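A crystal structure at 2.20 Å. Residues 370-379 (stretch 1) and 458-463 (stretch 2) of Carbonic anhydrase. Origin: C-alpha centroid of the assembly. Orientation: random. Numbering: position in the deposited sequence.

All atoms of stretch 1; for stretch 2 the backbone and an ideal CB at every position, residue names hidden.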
# COMPACT_ATOMS: atom_id res chain seq x y z
N ALA A 370 3.88 12.66 12.94
CA ALA A 370 4.72 13.84 13.19
C ALA A 370 3.95 15.14 13.31
O ALA A 370 4.17 15.92 14.23
CB ALA A 370 5.76 13.96 12.09
N VAL A 371 3.07 15.39 12.36
CA VAL A 371 2.28 16.61 12.32
C VAL A 371 1.17 16.64 13.37
O VAL A 371 1.08 17.59 14.13
CB VAL A 371 1.65 16.83 10.91
CG1 VAL A 371 0.76 18.06 10.88
CG2 VAL A 371 2.75 16.95 9.85
N GLN A 372 0.34 15.61 13.40
CA GLN A 372 -0.78 15.59 14.34
C GLN A 372 -0.45 15.26 15.78
O GLN A 372 -0.95 15.92 16.68
CB GLN A 372 -1.84 14.63 13.85
CG GLN A 372 -3.09 14.70 14.69
CD GLN A 372 -4.18 13.80 14.16
OE1 GLN A 372 -4.05 13.20 13.11
NE2 GLN A 372 -5.26 13.68 14.92
N TYR A 373 0.38 14.25 16.00
CA TYR A 373 0.73 13.83 17.36
C TYR A 373 1.98 14.46 17.96
O TYR A 373 1.93 14.95 19.09
CB TYR A 373 0.74 12.30 17.42
CG TYR A 373 -0.62 11.75 17.03
CD1 TYR A 373 -0.75 10.74 16.07
CD2 TYR A 373 -1.78 12.29 17.57
CE1 TYR A 373 -2.03 10.30 15.67
CE2 TYR A 373 -3.06 11.85 17.18
CZ TYR A 373 -3.19 10.86 16.24
OH TYR A 373 -4.47 10.36 15.95
N LEU A 374 3.09 14.46 17.24
CA LEU A 374 4.30 15.09 17.77
C LEU A 374 4.24 16.60 17.58
O LEU A 374 4.98 17.33 18.20
CB LEU A 374 5.56 14.56 17.08
CG LEU A 374 5.90 13.08 17.12
CD1 LEU A 374 7.28 12.93 16.48
CD2 LEU A 374 5.90 12.53 18.55
N LYS A 375 3.37 17.05 16.69
CA LYS A 375 3.22 18.47 16.42
C LYS A 375 4.53 19.15 15.96
O LYS A 375 4.92 20.17 16.50
CB LYS A 375 2.69 19.20 17.66
CG LYS A 375 1.41 18.66 18.25
CD LYS A 375 0.21 18.87 17.36
CE LYS A 375 -1.07 18.77 18.19
NZ LYS A 375 -1.09 17.53 19.05
N VAL A 376 5.21 18.57 14.98
CA VAL A 376 6.45 19.17 14.47
C VAL A 376 6.14 20.49 13.74
O VAL A 376 5.11 20.61 13.08
CB VAL A 376 7.20 18.21 13.50
CG1 VAL A 376 7.67 16.99 14.25
CG2 VAL A 376 6.32 17.82 12.32
N LYS A 377 7.04 21.47 13.84
CA LYS A 377 6.85 22.78 13.22
C LYS A 377 7.22 22.81 11.74
O LYS A 377 6.71 23.65 11.00
CB LYS A 377 7.67 23.84 13.94
CG LYS A 377 7.40 23.93 15.44
CD LYS A 377 5.96 24.33 15.76
CE LYS A 377 5.67 24.23 17.26
NZ LYS A 377 4.31 24.73 17.61
N ARG A 378 8.11 21.92 11.32
CA ARG A 378 8.55 21.87 9.92
C ARG A 378 8.59 20.48 9.33
O ARG A 378 8.93 19.53 10.01
CB ARG A 378 9.96 22.43 9.78
CG ARG A 378 10.02 23.91 9.48
CD ARG A 378 10.40 24.74 10.71
NE ARG A 378 11.81 25.11 10.71
CZ ARG A 378 12.76 24.46 11.38
NH1 ARG A 378 12.46 23.39 12.11
NH2 ARG A 378 14.01 24.91 11.35
N VAL A 379 8.26 20.38 8.06
CA VAL A 379 8.36 19.13 7.36
C VAL A 379 9.32 19.46 6.22
O VAL A 379 9.06 20.42 5.47
CB VAL A 379 7.02 18.65 6.78
CG1 VAL A 379 7.23 17.43 5.90
CG2 VAL A 379 6.05 18.31 7.93
N UNK A 458 -4.91 26.33 12.43
CA UNK A 458 -4.02 27.37 12.93
C UNK A 458 -2.73 26.87 13.55
O UNK A 458 -2.11 27.57 14.34
CB UNK A 458 -4.77 28.21 13.97
N UNK A 459 -2.32 25.66 13.19
CA UNK A 459 -1.10 25.06 13.73
C UNK A 459 0.12 25.50 12.88
O UNK A 459 0.08 25.39 11.65
CB UNK A 459 -1.22 23.54 13.76
N UNK A 460 1.18 25.99 13.53
CA UNK A 460 2.41 26.41 12.82
C UNK A 460 3.03 25.19 12.16
O UNK A 460 3.49 24.28 12.84
CB UNK A 460 3.41 27.07 13.77
N UNK A 461 3.06 25.18 10.83
CA UNK A 461 3.63 24.08 10.11
C UNK A 461 4.18 24.57 8.78
O UNK A 461 3.44 24.88 7.87
CB UNK A 461 2.59 22.97 9.90
N UNK A 462 5.50 24.58 8.68
CA UNK A 462 6.19 25.00 7.47
C UNK A 462 6.65 23.81 6.65
O UNK A 462 7.22 22.86 7.18
CB UNK A 462 7.39 25.89 7.82
N UNK A 463 6.34 23.80 5.36
CA UNK A 463 6.78 22.71 4.49
C UNK A 463 7.93 23.27 3.66
O UNK A 463 7.74 24.18 2.85
CB UNK A 463 5.65 22.18 3.61

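Position 458 lies out of reach of stretch 1, which therefore says little about its side chain. Its backbone is more telling: phi and psi of 74° and 22° favour glycine, with asparagine the usual second choice. The residue is Gly458, which leaves the preceding helix in a Schellman motif.

At position 459 CA-to-CB points toward stretch 1, yet nothing of that stretch lies within 5.5 Å of the ideal CB. A long side chain has room to extend, and ahead of it lie the carbonyl O of Val371, in a helix, and the aliphatic part of Lys375. A long donor such as glutamine, lysine or arginine would suit. Gln459 is deposited, with chi1 and chi2 both t; this extended form carries NE2 to 2.9 Å from Val371 O in a hydrogen bond. NE2 also donates to a water that in turn donates to Val376 O, so one amide group serves two carbonyls of stretch 1.

Position 460 also points toward stretch 1, its ideal CB 4.2 Å from Lys377 CD. The lysine amine invites an acid, although a polar or aliphatic residue could lie along the methylenes. Glu460 answers the charge with a salt bridge, OE2 standing 3.6 Å from Lys377 NZ. A second water accepts from both Lys377 NZ and the backbone N of Glu460.

Position 461 points sideways, with Val371 CG1 5.3 Å from its ideal CB and the methyls of Val379 farther along. An apolar side chain of some length, such as leucine, isoleucine or methionine, could reach both valines. Leu461 does so: CD2 is 3.7 Å from Val371 CG1, and CD1 is 3.9 Å from Val379 CG2.

At position 462 the parallel strand pairing begins. Its N donates to Lys377 O at 2.8 Å, and its O accepts from Val379 N at 2.8 Å, bonds that any residue but proline could make. The side chain shares a face of the sheet with Arg378, whose CG is 3.7 Å from the ideal CB. An acid is favoured, with glutamine or threonine plausible. Glu462 forms a salt bridge, OE1 being 3.5 Å from Arg378 NE and near the guanidinium plane at its edge.

Position 463 pairs with Val379, and both side chains lie on the other face of the sheet. Its ideal CB is 4.3 Å from Val379 O; beta-branched residues suit the extended backbone and the valine neighbour. Val463 is deposited, and its CA makes a CA-H...O contact with Val379 O at 3.4 Å.

Stretch 2, residues 458-463: GQELEV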
# COMPACT_ATOMS: atom_id res chain seq x y z
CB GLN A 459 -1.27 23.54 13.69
CG GLN A 459 -0.12 22.71 14.23
CD GLN A 459 -0.39 21.21 14.16
OE1 GLN A 459 -1.49 20.77 14.47
NE2 GLN A 459 0.60 20.44 13.78
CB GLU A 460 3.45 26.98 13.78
CG GLU A 460 3.24 28.39 14.25
CD GLU A 460 4.26 28.80 15.31
OE1 GLU A 460 4.79 29.93 15.21
OE2 GLU A 460 4.53 28.01 16.25
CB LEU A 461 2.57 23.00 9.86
CG LEU A 461 3.07 21.78 9.08
CD1 LEU A 461 4.10 21.00 9.89
CD2 LEU A 461 1.89 20.90 8.80
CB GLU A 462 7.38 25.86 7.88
CG GLU A 462 8.35 26.20 6.78
CD GLU A 462 9.50 27.05 7.28
OE1 GLU A 462 10.52 26.47 7.72
OE2 GLU A 462 9.39 28.30 7.23
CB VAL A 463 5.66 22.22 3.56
CG1 VAL A 463 6.18 21.09 2.68
CG2 VAL A 463 4.44 21.76 4.38
O HOH W 1 2.77 21.90 14.52
O HOH W 2 1.65 25.62 16.47
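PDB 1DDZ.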